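Local coordinates for protein putative DsbA oxidoreductase SCO1869 (Streptomyces coelicolor A3, PDB 3GL5) that is of unknown function but probably acts as a DsbA-like oxidoreductase with a thioredoxin fold, at residues V188-Y193 with G213-L218; M3-W8 with Q206-A211; F101-L106 with E139-L144. One frame throughout, in Å; residues are numbered along the deposited sequence. Where two conformers were deposited one is given.

Contact 1. Residues V188-Y193 with G213-L218; sequences VLDRAY and GERTPL
The backbones come nearest at Asp190 and Arg215, whose CA atoms are 8.2 Å apart, so side chains bridge the gap. On one side is the turn between strands 186-189 and 193-196. It contains a classic beta bulge: Ala192 N and Tyr193 N both donate to Leu189 O, at 3.1 and 3.2 Å. With CG anti to its carbonyl carbon (chi1 -80°), the Tyr193 ring reaches toward Glu214, and its OH gives a short hydrogen bond to Glu214 OE1, 2.5 Å. The oxygen lies at the ring edge and is met on its syn side, 22° out of the carboxylate plane. A phenylalanine here would probably leave Glu214 OE1 without this donor and its carboxylate freer to turn. Asp190 meets the aliphatic part of Arg215 instead: OD2 lies 3.3 Å from Arg215 CG. The charged ends stay apart, with Asp190 OD2 5.3 Å from Arg215 NE. Arg215 NE bonds to Trp212 O, and the guanidinium makes a cation-pi contact with Trp212. The contact lies at the surface, where the chain leaves helix 201-213 beside the sheet. Leu189 packs against that helix, and Tyr193 pairs in a parallel beta ladder with a strand of the second subunit.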
loop_
_atom_site.group_PDB
_atom_site.type_symbol
_atom_site.label_atom_id
_atom_site.label_comp_id
_atom_site.label_asym_id
_atom_site.label_seq_id
_atom_site.Cartn_x
_atom_site.Cartn_y
_atom_site.Cartn_z
ATOM N N VAL A 188 8.084 -6.403 -9.820
ATOM C CA VAL A 188 8.818 -5.167 -9.883
ATOM C C VAL A 188 9.427 -4.986 -8.508
ATOM O O VAL A 188 8.719 -4.886 -7.503
ATOM C CB VAL A 188 7.930 -4.000 -10.336
ATOM C CG1 VAL A 188 8.691 -2.658 -10.247
ATOM C CG2 VAL A 188 7.443 -4.266 -11.785
ATOM N N LEU A 189 10.754 -4.973 -8.489
ATOM C CA LEU A 189 11.502 -4.977 -7.241
ATOM C C LEU A 189 12.022 -3.587 -7.072
ATOM O O LEU A 189 12.864 -3.139 -7.859
ATOM C CB LEU A 189 12.638 -6.009 -7.272
ATOM C CG LEU A 189 12.153 -7.455 -7.338
ATOM C CD1 LEU A 189 11.926 -7.905 -8.784
ATOM C CD2 LEU A 189 13.104 -8.393 -6.648
ATOM N N ASP A 190 11.480 -2.886 -6.082
ATOM C CA ASP A 190 11.953 -1.544 -5.752
ATOM C C ASP A 190 11.783 -0.512 -6.879
ATOM O O ASP A 190 12.568 0.425 -6.967
ATOM C CB ASP A 190 13.433 -1.583 -5.368
ATOM C CG ASP A 190 13.838 -0.387 -4.522
ATOM O OD1 ASP A 190 12.949 0.157 -3.795
ATOM O OD2 ASP A 190 15.025 0.001 -4.582
ATOM N N ARG A 191 10.772 -0.667 -7.737
ATOM C CA ARG A 191 10.679 0.170 -8.944
ATOM C C ARG A 191 12.021 0.338 -9.723
ATOM O O ARG A 191 12.189 1.329 -10.433
ATOM C CB ARG A 191 10.045 1.538 -8.620
ATOM C CG ARG A 191 8.533 1.506 -8.295
ATOM C CD ARG A 191 7.693 1.345 -9.570
ATOM N NE ARG A 191 6.318 0.945 -9.277
ATOM C CZ ARG A 191 5.296 1.790 -9.137
ATOM N NH1 ARG A 191 5.492 3.099 -9.269
ATOM N NH2 ARG A 191 4.072 1.336 -8.854
ATOM N N ALA A 192 12.956 -0.625 -9.613
ATOM C CA ALA A 192 14.246 -0.579 -10.351
ATOM C C ALA A 192 14.419 -1.758 -11.278
ATOM O O ALA A 192 15.026 -1.640 -12.361
ATOM C CB ALA A 192 15.446 -0.520 -9.389
ATOM N N TYR A 193 13.920 -2.912 -10.846
ATOM C CA TYR A 193 14.093 -4.129 -11.611
ATOM C C TYR A 193 12.760 -4.810 -11.931
ATOM O O TYR A 193 11.940 -5.021 -11.044
ATOM C CB TYR A 193 14.994 -5.076 -10.829
ATOM C CG TYR A 193 16.462 -4.736 -10.951
ATOM C CD1 TYR A 193 17.233 -5.293 -11.970
ATOM C CD2 TYR A 193 17.083 -3.846 -10.064
ATOM C CE1 TYR A 193 18.592 -4.998 -12.100
ATOM C CE2 TYR A 193 18.450 -3.540 -10.189
ATOM C CZ TYR A 193 19.186 -4.122 -11.214
ATOM O OH TYR A 193 20.523 -3.841 -11.376
ATOM N N GLY A 213 20.773 -4.731 -3.099
ATOM C CA GLY A 213 22.158 -4.303 -3.022
ATOM C C GLY A 213 22.366 -2.935 -3.627
ATOM O O GLY A 213 23.195 -2.164 -3.166
ATOM N N GLU A 214 21.593 -2.625 -4.657
ATOM C CA GLU A 214 21.840 -1.436 -5.450
ATOM C C GLU A 214 21.023 -0.190 -5.120
ATOM O O GLU A 214 21.158 0.816 -5.808
ATOM C CB GLU A 214 21.749 -1.773 -6.940
ATOM C CG GLU A 214 22.899 -2.681 -7.390
ATOM C CD GLU A 214 22.524 -3.577 -8.562
ATOM O OE1 GLU A 214 21.365 -3.469 -9.031
ATOM O OE2 GLU A 214 23.390 -4.379 -9.020
ATOM N N ARG A 215 20.175 -0.242 -4.090
ATOM C CA ARG A 215 19.485 0.967 -3.652
ATOM C C ARG A 215 20.526 1.922 -3.090
ATOM O O ARG A 215 21.229 1.586 -2.139
ATOM C CB ARG A 215 18.446 0.680 -2.563
ATOM C CG ARG A 215 17.692 -0.622 -2.720
ATOM C CD ARG A 215 17.066 -1.032 -1.412
ATOM N NE ARG A 215 18.075 -1.123 -0.359
ATOM C CZ ARG A 215 17.866 -0.770 0.907
ATOM N NH1 ARG A 215 16.689 -0.274 1.269
ATOM N NH2 ARG A 215 18.841 -0.881 1.796
ATOM N N THR A 216 20.635 3.113 -3.671
ATOM C CA THR A 216 21.552 4.127 -3.125
ATOM C C THR A 216 20.788 4.899 -2.068
ATOM O O THR A 216 19.556 4.927 -2.122
ATOM C CB THR A 216 22.071 5.109 -4.206
ATOM O OG1 THR A 216 20.958 5.780 -4.821
ATOM C CG2 THR A 216 22.893 4.361 -5.271
ATOM N N PRO A 217 21.490 5.511 -1.094
ATOM C CA PRO A 217 20.736 6.345 -0.163
ATOM C C PRO A 217 19.888 7.399 -0.900
ATOM O O PRO A 217 20.132 7.659 -2.088
ATOM C CB PRO A 217 21.844 6.972 0.686
ATOM C CG PRO A 217 22.882 5.887 0.754
ATOM C CD PRO A 217 22.880 5.295 -0.630
ATOM N N LEU A 218 18.893 7.975 -0.219
ATOM C CA LEU A 218 18.023 8.989 -0.826
ATOM C C LEU A 218 18.733 10.299 -1.152
ATOM O O LEU A 218 19.678 10.693 -0.460
ATOM C CB LEU A 218 16.863 9.324 0.099
ATOM C CG LEU A 218 15.774 8.283 0.380
ATOM C CD1 LEU A 218 14.813 8.842 1.382
ATOM C CD2 LEU A 218 15.063 7.903 -0.900
#

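Contact 2. Residues M3-W8 with Q206-A211; sequences MRVEIW and QALTQA
Ala211 presents its methyl to Met3 and is set in the helix by a backbone hydrogen bond, Ala211 N to Ala207 O, 2.9 Å. No hydrogen bond crosses between strand 3-8 and helix 206-211. Their axes approach to 10.8 Å, and their directions differ by 143°, closer to antiparallel than to parallel. Met3, present as selenomethionine, makes two of the three apolar contacts. Its CG sits between the backbone N and the carbonyl carbon (chi1 68°), and beyond CG the chain is extended toward the helix. SE rests 3.9 Å from Ala211 CB. The terminal CE goes further and lies 3.7 Å from Leu208 CD2. The same methyl also lies 3.6 Å from Leu208 O, as packing. Leu208 CD2 is shared: besides Met3 CE it touches Val5 CG2 at 4.0 Å. Leu208 crosses both Met3 and Val5 at about a right angle. Glu6 forms salt bridges with Arg41 through OE2 and with Arg191 through OE1. Arg4 adds a long charge pair, its NH1 3.7 Å from Glu6 OE2, with the oxygen well out of the guanidinium plane. Leu189 of strand 186-189 touches both Leu208 and Ala211, so two neighbouring strands share one helix, as in a thioredoxin fold. The chemistry implies a buried seam held by the fit of methyl groups and one selenium atom, without directional bonds, while Glu6 finds its firm partners, Arg41 and Arg191, outside the contact.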
loop_
_atom_site.group_PDB
_atom_site.type_symbol
_atom_site.label_atom_id
_atom_site.label_comp_id
_atom_site.label_asym_id
_atom_site.label_seq_id
_atom_site.Cartn_x
_atom_site.Cartn_y
_atom_site.Cartn_z
HETATM N N MSE A 3 12.465 -2.293 1.130
HETATM C CA MSE A 3 12.013 -2.088 -0.250
HETATM C C MSE A 3 10.718 -2.841 -0.525
HETATM O O MSE A 3 10.382 -3.784 0.184
HETATM C CB MSE A 3 13.090 -2.535 -1.270
HETATM C CG MSE A 3 13.351 -3.998 -1.310
HETATM SE SE MSE A 3 14.623 -4.549 -2.740
HETATM C CE MSE A 3 14.381 -6.433 -2.418
ATOM N N ARG A 4 10.013 -2.432 -1.576
ATOM C CA ARG A 4 8.739 -3.052 -1.941
ATOM C C ARG A 4 8.917 -3.931 -3.188
ATOM O O ARG A 4 9.673 -3.574 -4.090
ATOM C CB ARG A 4 7.681 -1.950 -2.181
ATOM C CG ARG A 4 6.287 -2.486 -2.388
ATOM C CD ARG A 4 5.211 -1.419 -2.612
ATOM N NE ARG A 4 5.562 -0.371 -3.579
ATOM C CZ ARG A 4 4.670 0.428 -4.172
ATOM N NH1 ARG A 4 3.364 0.255 -3.925
ATOM N NH2 ARG A 4 5.074 1.388 -5.019
ATOM N N VAL A 5 8.266 -5.089 -3.194
ATOM C CA VAL A 5 8.124 -5.946 -4.384
ATOM C C VAL A 5 6.625 -6.038 -4.807
ATOM O O VAL A 5 5.783 -6.606 -4.065
ATOM C CB VAL A 5 8.684 -7.387 -4.146
ATOM C CG1 VAL A 5 8.352 -8.296 -5.331
ATOM C CG2 VAL A 5 10.170 -7.344 -3.919
ATOM N N GLU A 6 6.295 -5.477 -5.977
ATOM C CA GLU A 6 4.923 -5.553 -6.521
ATOM C C GLU A 6 4.787 -6.694 -7.525
ATOM O O GLU A 6 5.669 -6.911 -8.379
ATOM C CB GLU A 6 4.551 -4.258 -7.202
ATOM C CG GLU A 6 4.779 -3.025 -6.320
ATOM C CD GLU A 6 4.811 -1.762 -7.110
ATOM O OE1 GLU A 6 5.898 -1.367 -7.575
ATOM O OE2 GLU A 6 3.725 -1.188 -7.317
ATOM N N ILE A 7 3.700 -7.433 -7.417
ATOM C CA ILE A 7 3.530 -8.624 -8.248
ATOM C C ILE A 7 2.210 -8.537 -9.008
ATOM O O ILE A 7 1.131 -8.700 -8.409
ATOM C CB ILE A 7 3.494 -9.916 -7.395
ATOM C CG1 ILE A 7 4.694 -9.985 -6.463
ATOM C CG2 ILE A 7 3.330 -11.146 -8.291
ATOM C CD1 ILE A 7 4.708 -11.271 -5.596
ATOM N N TRP A 8 2.284 -8.293 -10.307
ATOM C CA TRP A 8 1.070 -8.311 -11.154
ATOM C C TRP A 8 0.720 -9.730 -11.558
ATOM O O TRP A 8 1.589 -10.465 -11.979
ATOM C CB TRP A 8 1.290 -7.465 -12.401
ATOM C CG TRP A 8 1.030 -6.042 -12.181
ATOM C CD1 TRP A 8 -0.132 -5.372 -12.468
ATOM C CD2 TRP A 8 1.926 -5.068 -11.620
ATOM N NE1 TRP A 8 -0.008 -4.035 -12.137
ATOM C CE2 TRP A 8 1.245 -3.824 -11.619
ATOM C CE3 TRP A 8 3.238 -5.123 -11.122
ATOM C CZ2 TRP A 8 1.829 -2.646 -11.126
ATOM C CZ3 TRP A 8 3.826 -3.949 -10.650
ATOM C CH2 TRP A 8 3.124 -2.741 -10.630
ATOM N N GLN A 206 18.460 -13.931 -6.692
ATOM C CA GLN A 206 19.365 -13.015 -7.395
ATOM C C GLN A 206 18.782 -11.614 -7.548
ATOM O O GLN A 206 19.439 -10.621 -7.203
ATOM C CB GLN A 206 19.695 -13.568 -8.785
ATOM C CG GLN A 206 20.033 -12.496 -9.814
ATOM C CD GLN A 206 21.255 -11.669 -9.429
ATOM O OE1 GLN A 206 22.129 -12.134 -8.689
ATOM N NE2 GLN A 206 21.326 -10.437 -9.937
ATOM N N ALA A 207 17.554 -11.559 -8.067
ATOM C CA ALA A 207 16.818 -10.310 -8.294
ATOM C C ALA A 207 16.618 -9.540 -6.977
ATOM O O ALA A 207 16.925 -8.360 -6.908
ATOM C CB ALA A 207 15.460 -10.574 -8.969
ATOM N N LEU A 208 16.128 -10.207 -5.948
ATOM C CA LEU A 208 16.045 -9.598 -4.616
ATOM C C LEU A 208 17.386 -8.993 -4.178
ATOM O O LEU A 208 17.442 -7.855 -3.719
ATOM C CB LEU A 208 15.558 -10.623 -3.591
ATOM C CG LEU A 208 14.086 -11.015 -3.717
ATOM C CD1 LEU A 208 13.675 -12.318 -2.979
ATOM C CD2 LEU A 208 13.226 -9.860 -3.285
ATOM N N THR A 209 18.469 -9.734 -4.387
ATOM C CA THR A 209 19.774 -9.359 -3.836
ATOM C C THR A 209 20.366 -8.182 -4.543
ATOM O O THR A 209 20.917 -7.283 -3.919
ATOM C CB THR A 209 20.745 -10.534 -3.884
ATOM O OG1 THR A 209 20.297 -11.502 -2.936
ATOM C CG2 THR A 209 22.171 -10.100 -3.525
ATOM N N GLN A 210 20.229 -8.199 -5.858
ATOM C CA GLN A 210 20.687 -7.129 -6.713
ATOM C C GLN A 210 19.888 -5.870 -6.431
ATOM O O GLN A 210 20.455 -4.800 -6.245
ATOM C CB GLN A 210 20.514 -7.550 -8.173
ATOM C CG GLN A 210 21.477 -6.893 -9.115
ATOM C CD GLN A 210 21.281 -7.367 -10.530
ATOM O OE1 GLN A 210 20.720 -8.436 -10.764
ATOM N NE2 GLN A 210 21.737 -6.573 -11.484
ATOM N N ALA A 211 18.571 -6.022 -6.377
ATOM C CA ALA A 211 17.643 -4.914 -6.137
ATOM C C ALA A 211 17.961 -4.303 -4.789
ATOM O O ALA A 211 18.165 -3.088 -4.695
ATOM C CB ALA A 211 16.200 -5.387 -6.170
#

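Contact 3. Residues F101-L106 with E139-L144; sequences FDLHRL and ERLVEL
Leu141 makes the tight part of this contact, meeting both Leu103 and Leu106. With its CG beside the backbone N (chi1 -52°), both methyls are carried to Leu103. Leu103 CD1 touches the pair, at 3.8 Å from Leu141 CD1 and 3.9 Å from Leu141 CD2. The two leucines cross at about a right angle. Leu106 meets the same side chain nearer its base, its CD1 3.9 Å from Leu141 CB. All three leucines are buried. The looser side is polar. Asp102 CB is directed toward helix 139-144 but stays 4.8 Å from Leu141 CD1. Asp102 is held instead by Arg105, which grips OD1 side-on with two nitrogens: Arg105 NE to Asp102 OD1 is 2.9 Å, and Arg105 NH2 to the same atom is 2.8 Å. Glu139 and Glu143 are exposed and do not touch helix 101-106. Glu143 OE1 accepts from Arg140 NH1 at 2.6 Å. Arg140 also bridges to Asp130, a residue of the sodium site. Phe123 of helix 116-128 packs on Leu103 and Leu106, while Val155, Val158 and Leu159 of helix 152-160 pack on Leu106. The contact thus belongs to the core of the helical region inserted between strands 36-42 and 186-189, as in DsbA-like proteins.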
loop_
_atom_site.group_PDB
_atom_site.type_symbol
_atom_site.label_atom_id
_atom_site.label_comp_id
_atom_site.label_asym_id
_atom_site.label_seq_id
_atom_site.Cartn_x
_atom_site.Cartn_y
_atom_site.Cartn_z
ATOM N N PHE A 101 -12.619 -10.237 -14.028
ATOM C CA PHE A 101 -12.786 -8.866 -13.667
ATOM C C PHE A 101 -13.324 -8.727 -12.245
ATOM O O PHE A 101 -12.768 -7.987 -11.435
ATOM C CB PHE A 101 -13.697 -8.117 -14.662
ATOM C CG PHE A 101 -13.883 -6.657 -14.307
ATOM C CD1 PHE A 101 -12.783 -5.793 -14.231
ATOM C CD2 PHE A 101 -15.147 -6.143 -14.030
ATOM C CE1 PHE A 101 -12.951 -4.443 -13.892
ATOM C CE2 PHE A 101 -15.309 -4.754 -13.720
ATOM C CZ PHE A 101 -14.206 -3.932 -13.639
ATOM N N ASP A 102 -14.424 -9.424 -11.975
ATOM C CA ASP A 102 -15.079 -9.425 -10.669
ATOM C C ASP A 102 -14.220 -10.041 -9.560
ATOM O O ASP A 102 -14.230 -9.564 -8.398
ATOM C CB ASP A 102 -16.439 -10.123 -10.771
ATOM C CG ASP A 102 -17.449 -9.273 -11.547
ATOM O OD1 ASP A 102 -17.276 -8.037 -11.532
ATOM O OD2 ASP A 102 -18.381 -9.813 -12.187
ATOM N N LEU A 103 -13.457 -11.073 -9.914
ATOM C CA LEU A 103 -12.513 -11.622 -8.962
ATOM C C LEU A 103 -11.533 -10.533 -8.538
ATOM O O LEU A 103 -11.240 -10.366 -7.367
ATOM C CB LEU A 103 -11.773 -12.814 -9.591
ATOM C CG LEU A 103 -12.466 -14.181 -9.578
ATOM C CD1 LEU A 103 -13.683 -14.192 -10.487
ATOM C CD2 LEU A 103 -11.495 -15.224 -10.043
ATOM N N HIS A 104 -11.031 -9.773 -9.499
ATOM C CA HIS A 104 -10.093 -8.728 -9.185
ATOM C C HIS A 104 -10.694 -7.613 -8.329
ATOM O O HIS A 104 -10.012 -7.098 -7.442
ATOM C CB HIS A 104 -9.418 -8.182 -10.450
ATOM C CG HIS A 104 -8.390 -9.119 -11.019
ATOM N ND1 HIS A 104 -7.168 -9.331 -10.416
ATOM C CD2 HIS A 104 -8.414 -9.920 -12.120
ATOM C CE1 HIS A 104 -6.465 -10.197 -11.131
ATOM N NE2 HIS A 104 -7.191 -10.559 -12.176
ATOM N N ARG A 105 -11.941 -7.245 -8.599
ATOM C CA ARG A 105 -12.646 -6.251 -7.766
ATOM C C ARG A 105 -12.743 -6.733 -6.323
ATOM O O ARG A 105 -12.453 -5.966 -5.378
ATOM C CB ARG A 105 -14.033 -5.927 -8.332
ATOM C CG ARG A 105 -13.944 -5.283 -9.728
ATOM C CD ARG A 105 -15.235 -4.614 -10.152
ATOM N NE ARG A 105 -16.373 -5.555 -10.224
ATOM C CZ ARG A 105 -17.392 -5.593 -9.356
ATOM N NH1 ARG A 105 -17.456 -4.770 -8.306
ATOM N NH2 ARG A 105 -18.364 -6.455 -9.542
ATOM N N LEU A 106 -13.064 -8.017 -6.164
ATOM C CA LEU A 106 -13.106 -8.640 -4.837
ATOM C C LEU A 106 -11.741 -8.755 -4.193
ATOM O O LEU A 106 -11.652 -8.676 -2.966
ATOM C CB LEU A 106 -13.779 -10.012 -4.863
ATOM C CG LEU A 106 -15.299 -10.048 -5.024
ATOM C CD1 LEU A 106 -15.666 -11.536 -5.070
ATOM C CD2 LEU A 106 -16.070 -9.325 -3.890
ATOM N N GLU A 139 -22.160 -16.986 -6.359
ATOM C CA GLU A 139 -22.248 -17.720 -5.106
ATOM C C GLU A 139 -20.948 -18.479 -4.767
ATOM O O GLU A 139 -20.526 -18.514 -3.613
ATOM C CB GLU A 139 -23.492 -18.610 -5.063
ATOM C CG GLU A 139 -24.797 -17.809 -4.783
ATOM C CD GLU A 139 -24.661 -16.892 -3.573
ATOM O OE1 GLU A 139 -24.112 -17.337 -2.549
ATOM O OE2 GLU A 139 -25.085 -15.723 -3.640
ATOM N N ARG A 140 -20.286 -19.018 -5.781
ATOM C CA ARG A 140 -18.934 -19.580 -5.594
ATOM C C ARG A 140 -17.942 -18.555 -5.028
ATOM O O ARG A 140 -17.216 -18.836 -4.078
ATOM C CB ARG A 140 -18.377 -20.158 -6.887
ATOM C CG ARG A 140 -17.133 -21.003 -6.684
ATOM C CD ARG A 140 -17.461 -22.071 -5.689
ATOM N NE ARG A 140 -16.303 -22.833 -5.246
ATOM C CZ ARG A 140 -16.213 -23.426 -4.053
ATOM N NH1 ARG A 140 -17.202 -23.297 -3.170
ATOM N NH2 ARG A 140 -15.116 -24.119 -3.727
ATOM N N LEU A 141 -17.926 -17.369 -5.604
ATOM C CA LEU A 141 -17.048 -16.306 -5.110
ATOM C C LEU A 141 -17.410 -15.912 -3.690
ATOM O O LEU A 141 -16.529 -15.662 -2.878
ATOM C CB LEU A 141 -17.065 -15.088 -6.038
ATOM C CG LEU A 141 -16.775 -15.475 -7.491
ATOM C CD1 LEU A 141 -16.861 -14.267 -8.446
ATOM C CD2 LEU A 141 -15.418 -16.214 -7.628
ATOM N N VAL A 142 -18.697 -15.884 -3.380
ATOM C CA VAL A 142 -19.103 -15.567 -2.047
ATOM C C VAL A 142 -18.516 -16.584 -1.047
ATOM O O VAL A 142 -17.908 -16.204 -0.026
ATOM C CB VAL A 142 -20.619 -15.481 -1.975
ATOM C CG1 VAL A 142 -21.066 -15.291 -0.545
ATOM C CG2 VAL A 142 -21.119 -14.333 -2.841
ATOM N N GLU A 143 -18.667 -17.869 -1.362
ATOM C CA GLU A 143 -18.185 -18.942 -0.496
ATOM C C GLU A 143 -16.673 -18.840 -0.348
ATOM O O GLU A 143 -16.170 -18.830 0.772
ATOM C CB GLU A 143 -18.550 -20.301 -1.074
ATOM C CG GLU A 143 -20.046 -20.607 -1.115
ATOM C CD GLU A 143 -20.370 -21.784 -2.035
ATOM O OE1 GLU A 143 -19.491 -22.194 -2.833
ATOM O OE2 GLU A 143 -21.500 -22.325 -1.941
ATOM N N LEU A 144 -15.950 -18.754 -1.473
ATOM C CA LEU A 144 -14.496 -18.586 -1.415
ATOM C C LEU A 144 -14.071 -17.364 -0.591
ATOM O O LEU A 144 -13.077 -17.402 0.128
ATOM C CB LEU A 144 -13.903 -18.477 -2.831
ATOM C CG LEU A 144 -14.005 -19.757 -3.656
ATOM C CD1 LEU A 144 -13.625 -19.496 -5.105
ATOM C CD2 LEU A 144 -13.136 -20.881 -3.039
#

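Contacts 1 and 2 adjoin, their centres 8 Å apart. Strands 186-189 and 3-9 are neighbours in the sheet, with probable backbone hydrogen bonds such as Val188 N to Glu6 O. Helix 201-213 packs on both strands, and segment 213-218 follows it. Contact 2 is the buried apolar part of this unit; contact 1 is its polar surface edge, and both reach the second subunit. Contact 3 lies on the other side of the chain's centre, about 29 Å from contact 2 between centres. It is also buried and apolar but joins helix to helix in the insertion, and no other chain touches it. Core contacts here use leucine and methionine packing; the surface one uses a hydroxyl-carboxylate bond.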